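Local atomic coordinates of structural polyprotein, VP1 (Israeli acute paralysis virus, PDB entry 5CDD), a protein that probably serves as a structural component of the virus capsid shell, being the VP1 piece at the end of a longer structural polyprotein. Residues 51-54 / 60-63; 122-127 / 167-172. One frame throughout, in Å; residues are numbered along the deposited sequence.

Contact 1 (51-54 / 60-63); sequences DNWI and KTPI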
ATOM      1  N   ASP A  51     -39.287 -27.308   4.132  1.00 38.55           N
ATOM      2  CA  ASP A  51     -39.582 -26.463   2.986  1.00 40.03           C
ATOM      3  C   ASP A  51     -40.829 -25.638   3.250  1.00 39.56           C
ATOM      4  O   ASP A  51     -41.275 -24.882   2.391  1.00 39.52           O
ATOM      5  CB  ASP A  51     -39.782 -27.316   1.731  1.00 43.45           C
ATOM      6  CG  ASP A  51     -38.537 -28.104   1.355  1.00 47.44           C
ATOM      7  OD1 ASP A  51     -37.530 -27.481   0.952  1.00 49.56           O
ATOM      8  OD2 ASP A  51     -38.567 -29.349   1.464  1.00 49.56           O
ATOM      9  N   ASN A  52     -41.398 -25.780   4.444  1.00 39.11           N
ATOM     10  CA  ASN A  52     -42.600 -25.028   4.774  1.00 39.41           C
ATOM     11  C   ASN A  52     -42.916 -25.010   6.264  1.00 38.79           C
ATOM     12  O   ASN A  52     -43.420 -25.988   6.813  1.00 39.67           O
ATOM     13  CB  ASN A  52     -43.796 -25.599   4.011  1.00 40.30           C
ATOM     14  CG  ASN A  52     -44.949 -24.622   3.927  1.00 41.30           C
ATOM     15  OD1 ASN A  52     -44.804 -23.528   3.384  1.00 43.23           O
ATOM     16  ND2 ASN A  52     -46.101 -25.010   4.460  1.00 41.17           N
ATOM     17  N   TRP A  53     -42.626 -23.890   6.914  1.00 37.35           N
ATOM     18  CA  TRP A  53     -42.894 -23.753   8.337  1.00 35.91           C
ATOM     19  C   TRP A  53     -44.050 -22.780   8.515  1.00 36.14           C
ATOM     20  O   TRP A  53     -43.890 -21.570   8.353  1.00 35.99           O
ATOM     21  CB  TRP A  53     -41.649 -23.244   9.062  1.00 34.66           C
ATOM     22  CG  TRP A  53     -41.751 -23.336  10.553  1.00 34.40           C
ATOM     23  CD1 TRP A  53     -42.337 -24.339  11.273  1.00 33.98           C
ATOM     24  CD2 TRP A  53     -41.197 -22.426  11.512  1.00 34.75           C
ATOM     25  NE1 TRP A  53     -42.183 -24.111  12.619  1.00 34.14           N
ATOM     26  CE2 TRP A  53     -41.487 -22.944  12.795  1.00 34.90           C
ATOM     27  CE3 TRP A  53     -40.482 -21.224  11.413  1.00 35.10           C
ATOM     28  CZ2 TRP A  53     -41.086 -22.300  13.974  1.00 33.51           C
ATOM     29  CZ3 TRP A  53     -40.083 -20.584  12.585  1.00 34.09           C
ATOM     30  CH2 TRP A  53     -40.386 -21.126  13.848  1.00 34.16           C
ATOM     31  N   ILE A  54     -45.216 -23.320   8.845  1.00 36.39           N
ATOM     32  CA  ILE A  54     -46.413 -22.511   9.024  1.00 36.15           C
ATOM     33  C   ILE A  54     -46.538 -21.954  10.437  1.00 36.84           C
ATOM     34  O   ILE A  54     -46.397 -22.681  11.422  1.00 37.76           O
ATOM     35  CB  ILE A  54     -47.672 -23.330   8.687  1.00 34.66           C
ATOM     36  CG1 ILE A  54     -47.522 -23.938   7.291  1.00 33.69           C
ATOM     37  CG2 ILE A  54     -48.903 -22.443   8.742  1.00 34.35           C
ATOM     38  CD1 ILE A  54     -48.620 -24.897   6.907  1.00 32.29           C
ATOM     39  N   LYS A  60     -45.226 -15.618  19.482  1.00 37.90           N
ATOM     40  CA  LYS A  60     -43.827 -15.787  19.854  1.00 35.43           C
ATOM     41  C   LYS A  60     -43.566 -17.291  19.843  1.00 35.50           C
ATOM     42  O   LYS A  60     -44.017 -18.012  20.728  1.00 36.29           O
ATOM     43  CB  LYS A  60     -43.572 -15.207  21.248  1.00 33.03           C
ATOM     44  CG  LYS A  60     -43.997 -13.749  21.396  1.00 32.71           C
ATOM     45  CD  LYS A  60     -43.393 -13.096  22.635  1.00 32.36           C
ATOM     46  CE  LYS A  60     -43.805 -13.799  23.919  1.00 33.44           C
ATOM     47  NZ  LYS A  60     -43.100 -13.246  25.114  1.00 32.65           N
ATOM     48  N   THR A  61     -42.839 -17.757  18.835  1.00 35.91           N
ATOM     49  CA  THR A  61     -42.560 -19.179  18.686  1.00 35.45           C
ATOM     50  C   THR A  61     -41.103 -19.605  18.851  1.00 35.96           C
ATOM     51  O   THR A  61     -40.236 -19.198  18.080  1.00 38.10           O
ATOM     52  CB  THR A  61     -43.026 -19.671  17.303  1.00 35.00           C
ATOM     53  OG1 THR A  61     -44.426 -19.408  17.149  1.00 35.99           O
ATOM     54  CG2 THR A  61     -42.758 -21.158  17.149  1.00 34.18           C
ATOM     55  N   PRO A  62     -40.816 -20.439  19.864  1.00 35.10           N
ATOM     56  CA  PRO A  62     -39.444 -20.907  20.081  1.00 34.12           C
ATOM     57  C   PRO A  62     -39.161 -21.920  18.975  1.00 35.01           C
ATOM     58  O   PRO A  62     -40.009 -22.766  18.677  1.00 36.35           O
ATOM     59  CB  PRO A  62     -39.513 -21.572  21.456  1.00 32.82           C
ATOM     60  CG  PRO A  62     -40.708 -20.933  22.108  1.00 33.32           C
ATOM     61  CD  PRO A  62     -41.686 -20.841  20.980  1.00 34.55           C
ATOM     62  N   ILE A  63     -37.986 -21.845  18.359  1.00 35.41           N
ATOM     63  CA  ILE A  63     -37.677 -22.774  17.280  1.00 35.84           C
ATOM     64  C   ILE A  63     -37.534 -24.221  17.733  1.00 35.52           C
ATOM     65  O   ILE A  63     -37.451 -25.122  16.899  1.00 36.90           O
ATOM     66  CB  ILE A  63     -36.407 -22.362  16.496  1.00 35.72           C
ATOM     67  CG1 ILE A  63     -35.392 -21.685  17.423  1.00 36.54           C
ATOM     68  CG2 ILE A  63     -36.790 -21.464  15.337  1.00 35.86           C
ATOM     69  CD1 ILE A  63     -34.693 -22.640  18.371  1.00 38.20           C
TER
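W53 sends its indole across to T61 and I63 with CG anti to its own backbone N (chi1 -168°), which carries the ring away from the strand. T61 answers from the other direction: its OG1 lies beside the backbone N (chi1 -58°), a rotation that turns the CG2 methyl to the indole and the hydroxyl elsewhere. The far end of the six-membered ring does the touching. W53 CZ2 lies 3.8 Å from T61 CG2, and the neighbouring ring atom W53 CH2 stands 4.1 Å from the same methyl. I63 CG2 comes to the same end of the ring from the other side of its plane, 3.9 Å from W53 CH2, and both methyls approach the ring obliquely. The indole and the isoleucine run at a slant to each other, while the rest of the I63 side chain leads away from the tryptophan, so its branch methyl makes the contact. The backbones stay well apart, with 10.4 Å between the CA atoms of W53 and I63 at their nearest, and the indole spans that gap. All three side chains are buried and the interaction is purely apolar. T61 OG1, turned from the ring, hydrogen-bonds to T59 O. Around the indole, Y170 meets the ring with planes about 50° apart, and F96, Q178 and V180 also touch it. The two segments belong to different antiparallel sheets: W53 bonds through its backbone to Q178 on strand 176-184, whereas T61 and I63 pair with Y170 and L168 on strand 166-172. The tryptophan thus bridges the interior between the sheet that contains strand 87-98 and the sheet edged by strand 61-62, just ahead of helix 64-73.

Contact 2 (122-127 / 167-172); sequences DEINVD and SLMYFS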
ATOM      1  N   ASP A 122     -44.189 -17.999  26.833  1.00 45.66           N
ATOM      2  CA  ASP A 122     -44.885 -17.279  27.893  1.00 47.67           C
ATOM      3  C   ASP A 122     -44.124 -17.142  29.210  1.00 46.98           C
ATOM      4  O   ASP A 122     -44.639 -16.559  30.166  1.00 47.57           O
ATOM      5  CB  ASP A 122     -46.249 -17.930  28.142  1.00 50.95           C
ATOM      6  CG  ASP A 122     -46.144 -19.418  28.418  1.00 55.15           C
ATOM      7  OD1 ASP A 122     -45.672 -19.790  29.515  1.00 57.12           O
ATOM      8  OD2 ASP A 122     -46.528 -20.216  27.533  1.00 57.18           O
ATOM      9  N   GLU A 123     -42.906 -17.666  29.271  1.00 46.07           N
ATOM     10  CA  GLU A 123     -42.119 -17.562  30.495  1.00 45.61           C
ATOM     11  C   GLU A 123     -40.771 -16.879  30.271  1.00 44.22           C
ATOM     12  O   GLU A 123     -39.791 -17.167  30.960  1.00 44.26           O
ATOM     13  CB  GLU A 123     -41.921 -18.946  31.124  1.00 46.84           C
ATOM     14  CG  GLU A 123     -41.353 -20.003  30.197  1.00 50.79           C
ATOM     15  CD  GLU A 123     -41.308 -21.376  30.849  1.00 53.69           C
ATOM     16  OE1 GLU A 123     -42.360 -21.834  31.343  1.00 55.43           O
ATOM     17  OE2 GLU A 123     -40.225 -22.000  30.866  1.00 55.79           O
ATOM     18  N   ILE A 124     -40.739 -15.964  29.306  1.00 41.89           N
ATOM     19  CA  ILE A 124     -39.527 -15.220  28.984  1.00 38.56           C
ATOM     20  C   ILE A 124     -39.903 -13.852  28.421  1.00 38.19           C
ATOM     21  O   ILE A 124     -40.919 -13.706  27.738  1.00 37.60           O
ATOM     22  CB  ILE A 124     -38.660 -15.971  27.943  1.00 37.16           C
ATOM     23  CG1 ILE A 124     -37.287 -15.303  27.823  1.00 35.44           C
ATOM     24  CG2 ILE A 124     -39.352 -15.977  26.589  1.00 35.71           C
ATOM     25  CD1 ILE A 124     -36.459 -15.363  29.091  1.00 31.78           C
ATOM     26  N   ASN A 125     -39.077 -12.852  28.718  1.00 37.69           N
ATOM     27  CA  ASN A 125     -39.302 -11.487  28.254  1.00 36.62           C
ATOM     28  C   ASN A 125     -38.900 -11.335  26.790  1.00 35.98           C
ATOM     29  O   ASN A 125     -38.291 -12.233  26.207  1.00 35.98           O
ATOM     30  CB  ASN A 125     -38.492 -10.516  29.109  1.00 36.23           C
ATOM     31  CG  ASN A 125     -37.010 -10.814  29.067  1.00 35.97           C
ATOM     32  OD1 ASN A 125     -36.352 -10.590  28.052  1.00 37.00           O
ATOM     33  ND2 ASN A 125     -36.479 -11.339  30.163  1.00 35.30           N
ATOM     34  N   VAL A 126     -39.241 -10.194  26.202  1.00 35.66           N
ATOM     35  CA  VAL A 126     -38.912  -9.934  24.806  1.00 35.21           C
ATOM     36  C   VAL A 126     -37.831  -8.866  24.660  1.00 36.07           C
ATOM     37  O   VAL A 126     -37.882  -8.032  23.757  1.00 37.32           O
ATOM     38  CB  VAL A 126     -40.164  -9.498  24.007  1.00 34.19           C
ATOM     39  CG1 VAL A 126     -41.107 -10.677  23.840  1.00 32.48           C
ATOM     40  CG2 VAL A 126     -40.869  -8.354  24.720  1.00 32.76           C
ATOM     41  N   ASP A 127     -36.851  -8.899  25.555  1.00 36.65           N
ATOM     42  CA  ASP A 127     -35.755  -7.942  25.515  1.00 37.11           C
ATOM     43  C   ASP A 127     -34.455  -8.631  25.108  1.00 36.47           C
ATOM     44  O   ASP A 127     -34.478  -9.740  24.569  1.00 37.85           O
ATOM     45  CB  ASP A 127     -35.596  -7.258  26.874  1.00 40.15           C
ATOM     46  CG  ASP A 127     -36.779  -6.365  27.218  1.00 43.54           C
ATOM     47  OD1 ASP A 127     -37.117  -5.482  26.398  1.00 43.93           O
ATOM     48  OD2 ASP A 127     -37.368  -6.541  28.306  1.00 46.08           O
ATOM     49  N   SER A 167     -31.304 -20.155  23.176  1.00 31.84           N
ATOM     50  CA  SER A 167     -31.997 -20.657  22.000  1.00 30.71           C
ATOM     51  C   SER A 167     -32.640 -19.478  21.272  1.00 29.93           C
ATOM     52  O   SER A 167     -32.559 -18.339  21.731  1.00 29.19           O
ATOM     53  CB  SER A 167     -33.062 -21.679  22.414  1.00 30.87           C
ATOM     54  OG  SER A 167     -33.756 -22.181  21.288  1.00 35.74           O
ATOM     55  N   LEU A 168     -33.273 -19.751  20.138  1.00 29.59           N
ATOM     56  CA  LEU A 168     -33.916 -18.699  19.362  1.00 29.19           C
ATOM     57  C   LEU A 168     -35.437 -18.686  19.523  1.00 29.34           C
ATOM     58  O   LEU A 168     -36.065 -19.723  19.749  1.00 29.29           O
ATOM     59  CB  LEU A 168     -33.574 -18.865  17.880  1.00 28.43           C
ATOM     60  CG  LEU A 168     -34.112 -17.796  16.929  1.00 27.58           C
ATOM     61  CD1 LEU A 168     -33.280 -16.536  17.086  1.00 29.65           C
ATOM     62  CD2 LEU A 168     -34.050 -18.291  15.495  1.00 27.92           C
ATOM     63  N   MET A 169     -36.018 -17.497  19.412  1.00 29.49           N
ATOM     64  CA  MET A 169     -37.461 -17.333  19.498  1.00 30.40           C
ATOM     65  C   MET A 169     -37.904 -16.518  18.287  1.00 31.08           C
ATOM     66  O   MET A 169     -37.418 -15.414  18.059  1.00 30.82           O
ATOM     67  CB  MET A 169     -37.856 -16.617  20.786  1.00 31.21           C
ATOM     68  CG  MET A 169     -39.355 -16.448  20.926  1.00 33.21           C
ATOM     69  SD  MET A 169     -39.842 -15.909  22.559  1.00 39.25           S
ATOM     70  CE  MET A 169     -39.542 -14.139  22.443  1.00 38.43           C
ATOM     71  N   TYR A 170     -38.835 -17.074  17.521  1.00 32.03           N
ATOM     72  CA  TYR A 170     -39.331 -16.442  16.305  1.00 32.86           C
ATOM     73  C   TYR A 170     -40.616 -15.646  16.519  1.00 33.32           C
ATOM     74  O   TYR A 170     -41.418 -15.967  17.391  1.00 33.76           O
ATOM     75  CB  TYR A 170     -39.572 -17.525  15.259  1.00 34.68           C
ATOM     76  CG  TYR A 170     -39.565 -17.036  13.839  1.00 36.87           C
ATOM     77  CD1 TYR A 170     -38.383 -16.612  13.240  1.00 37.99           C
ATOM     78  CD2 TYR A 170     -40.736 -17.016  13.084  1.00 37.81           C
ATOM     79  CE1 TYR A 170     -38.363 -16.182  11.919  1.00 41.43           C
ATOM     80  CE2 TYR A 170     -40.730 -16.587  11.763  1.00 40.12           C
ATOM     81  CZ  TYR A 170     -39.539 -16.172  11.185  1.00 42.06           C
ATOM     82  OH  TYR A 170     -39.518 -15.748   9.875  1.00 45.45           O
ATOM     83  N   PHE A 171     -40.812 -14.610  15.711  1.00 33.72           N
ATOM     84  CA  PHE A 171     -42.011 -13.790  15.815  1.00 34.37           C
ATOM     85  C   PHE A 171     -42.298 -12.989  14.551  1.00 35.28           C
ATOM     86  O   PHE A 171     -41.388 -12.514  13.881  1.00 36.08           O
ATOM     87  CB  PHE A 171     -41.904 -12.816  16.989  1.00 34.76           C
ATOM     88  CG  PHE A 171     -43.110 -11.932  17.140  1.00 36.90           C
ATOM     89  CD1 PHE A 171     -44.260 -12.404  17.765  1.00 38.12           C
ATOM     90  CD2 PHE A 171     -43.121 -10.650  16.598  1.00 37.28           C
ATOM     91  CE1 PHE A 171     -45.405 -11.615  17.847  1.00 38.00           C
ATOM     92  CE2 PHE A 171     -44.263  -9.852  16.673  1.00 38.55           C
ATOM     93  CZ  PHE A 171     -45.407 -10.337  17.299  1.00 37.93           C
ATOM     94  N   SER A 172     -43.580 -12.841  14.236  1.00 36.82           N
ATOM     95  CA  SER A 172     -44.006 -12.071  13.072  1.00 37.83           C
ATOM     96  C   SER A 172     -45.385 -11.500  13.370  1.00 38.32           C
ATOM     97  O   SER A 172     -46.172 -12.120  14.081  1.00 39.26           O
ATOM     98  CB  SER A 172     -44.065 -12.960  11.824  1.00 38.29           C
ATOM     99  OG  SER A 172     -44.420 -12.213  10.666  1.00 38.58           O
TER
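This is a small apolar contact between a loop and the face of a strand: residues 122-127, on the way from strand 110-116 to strand 131-133, lie over M169 of strand 166-172. A single side chain from the strand makes all of it. M169 leaves the backbone extended, CG anti to N (chi1 -179°), and bends at the sulfur (chi3 81°), which swings the CE methyl to the part of the loop around V126. The sulfur and the methyl serve different residues. M169 SD lies 4.1 Å from I124 CG2, the two side chains running past each other in opposite directions; M169 CE lies 4.0 Å from V126 CG1, which approaches at a slant. Between them the loop directs N125 away from the strand. Its OD1 accepts the backbone N-H of D127 (D127 N to N125 OD1 3.1 Å, 159° at the hydrogen), in the carbonyl plane and on a lone pair, and so closes an Asx turn that shapes the loop around V126. The amide's other end serves the assembly, N125 ND2 bonding to T276 O and P274 O of another structural polyprotein chain. D127 OD1 forms a salt bridge with R75 of a further copy of this protein. K60 touches both V126 and M169, and P116 supports I124. The loop therefore lies between its own sheet and neighbouring subunits, an Asx-turn connection on the outer face of a β-sandwich, in keeping with the jelly-roll fold of this capsid family.

How the contacts relate
Both contacts are buried and apolar, and they meet at the same sheet, where strands 61-62 and 166-172 are neighbours; their centres are about 13 Å apart. They use opposite faces of it. Contact 1 lies in the interior between the two sheets, where an aromatic ring is the broad filler, while contact 2 lies on the outer face, where a single methionine reaches two loop residues and the burial owes much to other capsid chains. Both rest on strands held by backbone pairing; contact 2 in addition has N125 and D127 bonding to other chains. Alternation along strand 166-172 couples them: Y170 faces W53, while the preceding M169 faces the loop.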